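Local coordinates for protein halorhodopsin (Halobacterium salinarum, PDB 2JAF) that pumps chloride ions across the membrane of the archaeal cell, driven by light absorbed by its retinal chromophore, at residues Leu208-Val213 against Ser235-Phe240. The protein carries 2 engineered substitutions. Sequence-based numbering, arbitrary orientation.
Sequences LGYPIV and SVLDVF. With RET (retinal), chain G.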
ATOM      1  N   LEU A 208      20.154  -5.065  10.284  1.00 19.26           N
ATOM      2  CA  LEU A 208      20.942  -3.958  10.823  1.00 18.97           C
ATOM      3  C   LEU A 208      22.015  -3.532   9.822  1.00 19.17           C
ATOM      4  O   LEU A 208      22.495  -2.395   9.856  1.00 19.95           O
ATOM      5  CB  LEU A 208      21.599  -4.366  12.148  1.00 19.87           C
ATOM      6  CG  LEU A 208      20.719  -4.292  13.395  1.00 20.40           C
ATOM      7  CD1 LEU A 208      21.368  -5.033  14.553  1.00 20.68           C
ATOM      8  CD2 LEU A 208      20.508  -2.826  13.752  1.00 22.04           C
ATOM      9  N   GLY A 209      22.397  -4.442   8.929  1.00 17.32           N
ATOM     10  CA  GLY A 209      23.404  -4.107   7.941  1.00 17.80           C
ATOM     11  C   GLY A 209      22.954  -3.027   6.963  1.00 18.71           C
ATOM     12  O   GLY A 209      23.768  -2.228   6.497  1.00 17.94           O
ATOM     13  N   TYR A 210      21.661  -2.983   6.646  1.00 18.23           N
ATOM     14  CA  TYR A 210      21.189  -1.988   5.683  1.00 18.14           C
ATOM     15  C   TYR A 210      21.388  -0.533   6.111  1.00 18.33           C
ATOM     16  O   TYR A 210      21.906   0.268   5.334  1.00 17.34           O
ATOM     17  CB  TYR A 210      19.728  -2.261   5.301  1.00 18.95           C
ATOM     18  CG  TYR A 210      19.578  -3.562   4.541  1.00 18.32           C
ATOM     19  CD1 TYR A 210      19.551  -4.787   5.215  1.00 18.54           C
ATOM     20  CD2 TYR A 210      19.482  -3.574   3.149  1.00 18.84           C
ATOM     21  CE1 TYR A 210      19.426  -5.997   4.514  1.00 21.10           C
ATOM     22  CE2 TYR A 210      19.359  -4.776   2.438  1.00 19.18           C
ATOM     23  CZ  TYR A 210      19.329  -5.982   3.127  1.00 18.29           C
ATOM     24  OH  TYR A 210      19.183  -7.164   2.434  1.00 19.32           O
ATOM     25  N   PRO A 211      20.990  -0.164   7.342  1.00 18.18           N
ATOM     26  CA  PRO A 211      21.212   1.240   7.715  1.00 17.67           C
ATOM     27  C   PRO A 211      22.698   1.579   7.867  1.00 19.23           C
ATOM     28  O   PRO A 211      23.090   2.741   7.762  1.00 20.34           O
ATOM     29  CB  PRO A 211      20.424   1.390   9.020  1.00 19.79           C
ATOM     30  CG  PRO A 211      20.354  -0.027   9.573  1.00 17.49           C
ATOM     31  CD  PRO A 211      20.110  -0.835   8.315  1.00 16.68           C
ATOM     32  N   ILE A 212      23.530   0.566   8.104  1.00 19.16           N
ATOM     33  CA  ILE A 212      24.966   0.805   8.231  1.00 19.49           C
ATOM     34  C   ILE A 212      25.515   1.145   6.851  1.00 19.80           C
ATOM     35  O   ILE A 212      26.299   2.081   6.698  1.00 20.37           O
ATOM     36  CB  ILE A 212      25.694  -0.439   8.792  1.00 20.15           C
ATOM     37  CG1 ILE A 212      25.278  -0.646  10.250  1.00 22.16           C
ATOM     38  CG2 ILE A 212      27.207  -0.269   8.683  1.00 19.19           C
ATOM     39  CD1 ILE A 212      25.901  -1.864  10.913  1.00 23.44           C
ATOM     40  N   VAL A 213      25.101   0.381   5.844  1.00 18.51           N
ATOM     41  CA  VAL A 213      25.555   0.625   4.482  1.00 17.99           C
ATOM     42  C   VAL A 213      25.108   2.019   4.045  1.00 19.17           C
ATOM     43  O   VAL A 213      25.886   2.764   3.448  1.00 21.00           O
ATOM     44  CB  VAL A 213      24.975  -0.418   3.490  1.00 17.51           C
ATOM     45  CG1 VAL A 213      25.269   0.009   2.057  1.00 18.35           C
ATOM     46  CG2 VAL A 213      25.597  -1.791   3.745  1.00 15.56           C
ATOM     47  N   SER A 235      23.657  -5.768  -2.184  1.00 21.68           N
ATOM     48  CA  SER A 235      23.442  -7.015  -2.909  1.00 20.63           C
ATOM     49  C   SER A 235      23.835  -8.218  -2.071  1.00 20.84           C
ATOM     50  O   SER A 235      23.124  -9.219  -2.056  1.00 21.17           O
ATOM     51  CB  SER A 235      24.219  -7.016  -4.228  1.00 21.50           C
ATOM     52  OG  SER A 235      23.650  -6.078  -5.130  1.00 24.13           O
ATOM     53  N   VAL A 236      24.962  -8.129  -1.374  1.00 20.23           N
ATOM     54  CA  VAL A 236      25.385  -9.239  -0.523  1.00 21.31           C
ATOM     55  C   VAL A 236      24.391  -9.414   0.626  1.00 20.01           C
ATOM     56  O   VAL A 236      24.061 -10.534   1.010  1.00 19.87           O
ATOM     57  CB  VAL A 236      26.790  -9.007   0.065  1.00 21.83           C
ATOM     58  CG1 VAL A 236      27.097 -10.065   1.122  1.00 22.58           C
ATOM     59  CG2 VAL A 236      27.827  -9.059  -1.048  1.00 21.49           C
ATOM     60  N   LEU A 237      23.916  -8.306   1.186  1.00 21.73           N
ATOM     61  CA  LEU A 237      22.947  -8.402   2.276  1.00 20.37           C
ATOM     62  C   LEU A 237      21.683  -9.093   1.771  1.00 21.99           C
ATOM     63  O   LEU A 237      21.113  -9.946   2.459  1.00 21.63           O
ATOM     64  CB  LEU A 237      22.610  -7.012   2.825  1.00 20.27           C
ATOM     65  CG  LEU A 237      23.703  -6.396   3.703  1.00 20.09           C
ATOM     66  CD1 LEU A 237      23.332  -4.967   4.049  1.00 19.75           C
ATOM     67  CD2 LEU A 237      23.860  -7.237   4.996  1.00 19.10           C
ATOM     68  N   ASP A 238      21.247  -8.726   0.568  1.00 20.50           N
ATOM     69  CA  ASP A 238      20.054  -9.329  -0.029  1.00 20.70           C
ATOM     70  C   ASP A 238      20.213 -10.842  -0.191  1.00 21.56           C
ATOM     71  O   ASP A 238      19.260 -11.597   0.022  1.00 22.57           O
ATOM     72  CB  ASP A 238      19.770  -8.720  -1.406  1.00 22.11           C
ATOM     73  CG  ASP A 238      18.977  -7.424  -1.338  1.00 23.54           C
ATOM     74  OD1 ASP A 238      18.624  -6.964  -0.231  1.00 22.28           O
ATOM     75  OD2 ASP A 238      18.698  -6.863  -2.419  1.00 24.27           O
ATOM     76  N   VAL A 239      21.409 -11.283  -0.571  1.00 20.54           N
ATOM     77  CA  VAL A 239      21.641 -12.710  -0.763  1.00 20.34           C
ATOM     78  C   VAL A 239      21.324 -13.479   0.511  1.00 19.52           C
ATOM     79  O   VAL A 239      20.653 -14.506   0.471  1.00 20.37           O
ATOM     80  CB  VAL A 239      23.104 -13.006  -1.185  1.00 22.35           C
ATOM     81  CG1 VAL A 239      23.365 -14.510  -1.131  1.00 22.93           C
ATOM     82  CG2 VAL A 239      23.358 -12.492  -2.600  1.00 19.21           C
ATOM     83  N   PHE A 240      21.781 -12.965   1.647  1.00 20.12           N
ATOM     84  CA  PHE A 240      21.536 -13.634   2.921  1.00 21.04           C
ATOM     85  C   PHE A 240      20.181 -13.325   3.553  1.00 22.16           C
ATOM     86  O   PHE A 240      19.494 -14.233   4.031  1.00 22.08           O
ATOM     87  CB  PHE A 240      22.670 -13.298   3.901  1.00 22.06           C
ATOM     88  CG  PHE A 240      23.990 -13.908   3.516  1.00 24.05           C
ATOM     89  CD1 PHE A 240      24.242 -15.255   3.759  1.00 25.48           C
ATOM     90  CD2 PHE A 240      24.941 -13.162   2.826  1.00 23.83           C
ATOM     91  CE1 PHE A 240      25.420 -15.852   3.312  1.00 26.86           C
ATOM     92  CE2 PHE A 240      26.123 -13.750   2.372  1.00 23.37           C
ATOM     93  CZ  PHE A 240      26.362 -15.098   2.615  1.00 26.21           C
TER
HETATM   94  C1  RET G 900      17.353   2.374   5.644  1.00 22.24           C
HETATM   95  C2  RET G 900      17.814   3.879   5.939  1.00 21.40           C
HETATM   96  C3  RET G 900      17.094   4.607   7.101  1.00 21.35           C
HETATM   97  C4  RET G 900      17.297   3.815   8.473  1.00 21.32           C
HETATM   98  C5  RET G 900      16.963   2.271   8.405  1.00 20.60           C
HETATM   99  C6  RET G 900      16.990   1.532   7.040  1.00 22.02           C
HETATM  100  C7  RET G 900      16.562   0.092   7.022  1.00 21.02           C
HETATM  101  C8  RET G 900      16.355  -0.794   6.010  1.00 18.79           C
HETATM  102  C9  RET G 900      16.176  -2.210   6.181  1.00 19.79           C
HETATM  103  C10 RET G 900      16.116  -2.835   4.933  1.00 20.94           C
HETATM  104  C11 RET G 900      15.976  -4.195   4.755  1.00 20.52           C
HETATM  105  C12 RET G 900      15.990  -4.730   3.457  1.00 20.10           C
HETATM  106  C13 RET G 900      15.770  -6.139   3.170  1.00 21.77           C
HETATM  107  C14 RET G 900      15.778  -6.416   1.771  1.00 22.82           C
HETATM  108  C15 RET G 900      15.393  -7.604   1.196  1.00 24.48           C
HETATM  109  C16 RET G 900      16.092   2.541   4.721  1.00 21.85           C
HETATM  110  C17 RET G 900      18.572   1.702   4.823  1.00 21.17           C
HETATM  111  C18 RET G 900      16.651   1.609   9.738  1.00 21.23           C
HETATM  112  C19 RET G 900      16.233  -2.925   7.645  1.00 21.06           C
HETATM  113  C20 RET G 900      15.595  -7.198   4.274  1.00 21.97           C
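The phenol of Y210 is held between the polyene of retinal and the side chain of L237. On one face the chromophore runs lengthwise along the ring, with Y210 CE2 3.5 Å from RET C12. On the opposite face L237 makes a CH-pi contact: its CD1 stands 3.9 Å from the centroid of the Y210 ring and only 7° off the normal, while its CB presses on the hydroxyl end, 3.5 Å from Y210 CZ. L237 and Y210 point opposite ways as they pass. With CG anti to its carbonyl carbon (chi1 -66°), Y210 extends along the chromophore until its hydroxyl reaches D238, donating a hydrogen bond of 2.7 Å from OH to OD1. OD1 accepts it in the plane of the ring through its anti lone pair, and the carboxylate is turned 36° from that plane. D238 OD2 is hydrogen-bonded to Y77 OH, so two tyrosines grip the two oxygens of one carboxylate. Helices 193-216 and 227-255, antiparallel here, belong to the seven-helix bundle of the microbial rhodopsins, and Y210, P211 and D238 all line its retinal pocket. An alanine in place of Y210 would probably open a gap beside the polyene and leave D238 OD1 without its hydroxyl donor. Next to the ring, G209, without a side chain, lets L237 CD1 come within 3.5 Å of G209 C. One turn further along, V213 meets the same leucine tip to tip, V213 CG2 to L237 CD1 at 3.9 Å, while P211 follows Y210 at a kink in the helix and sets its CB 3.6 Å from RET C5.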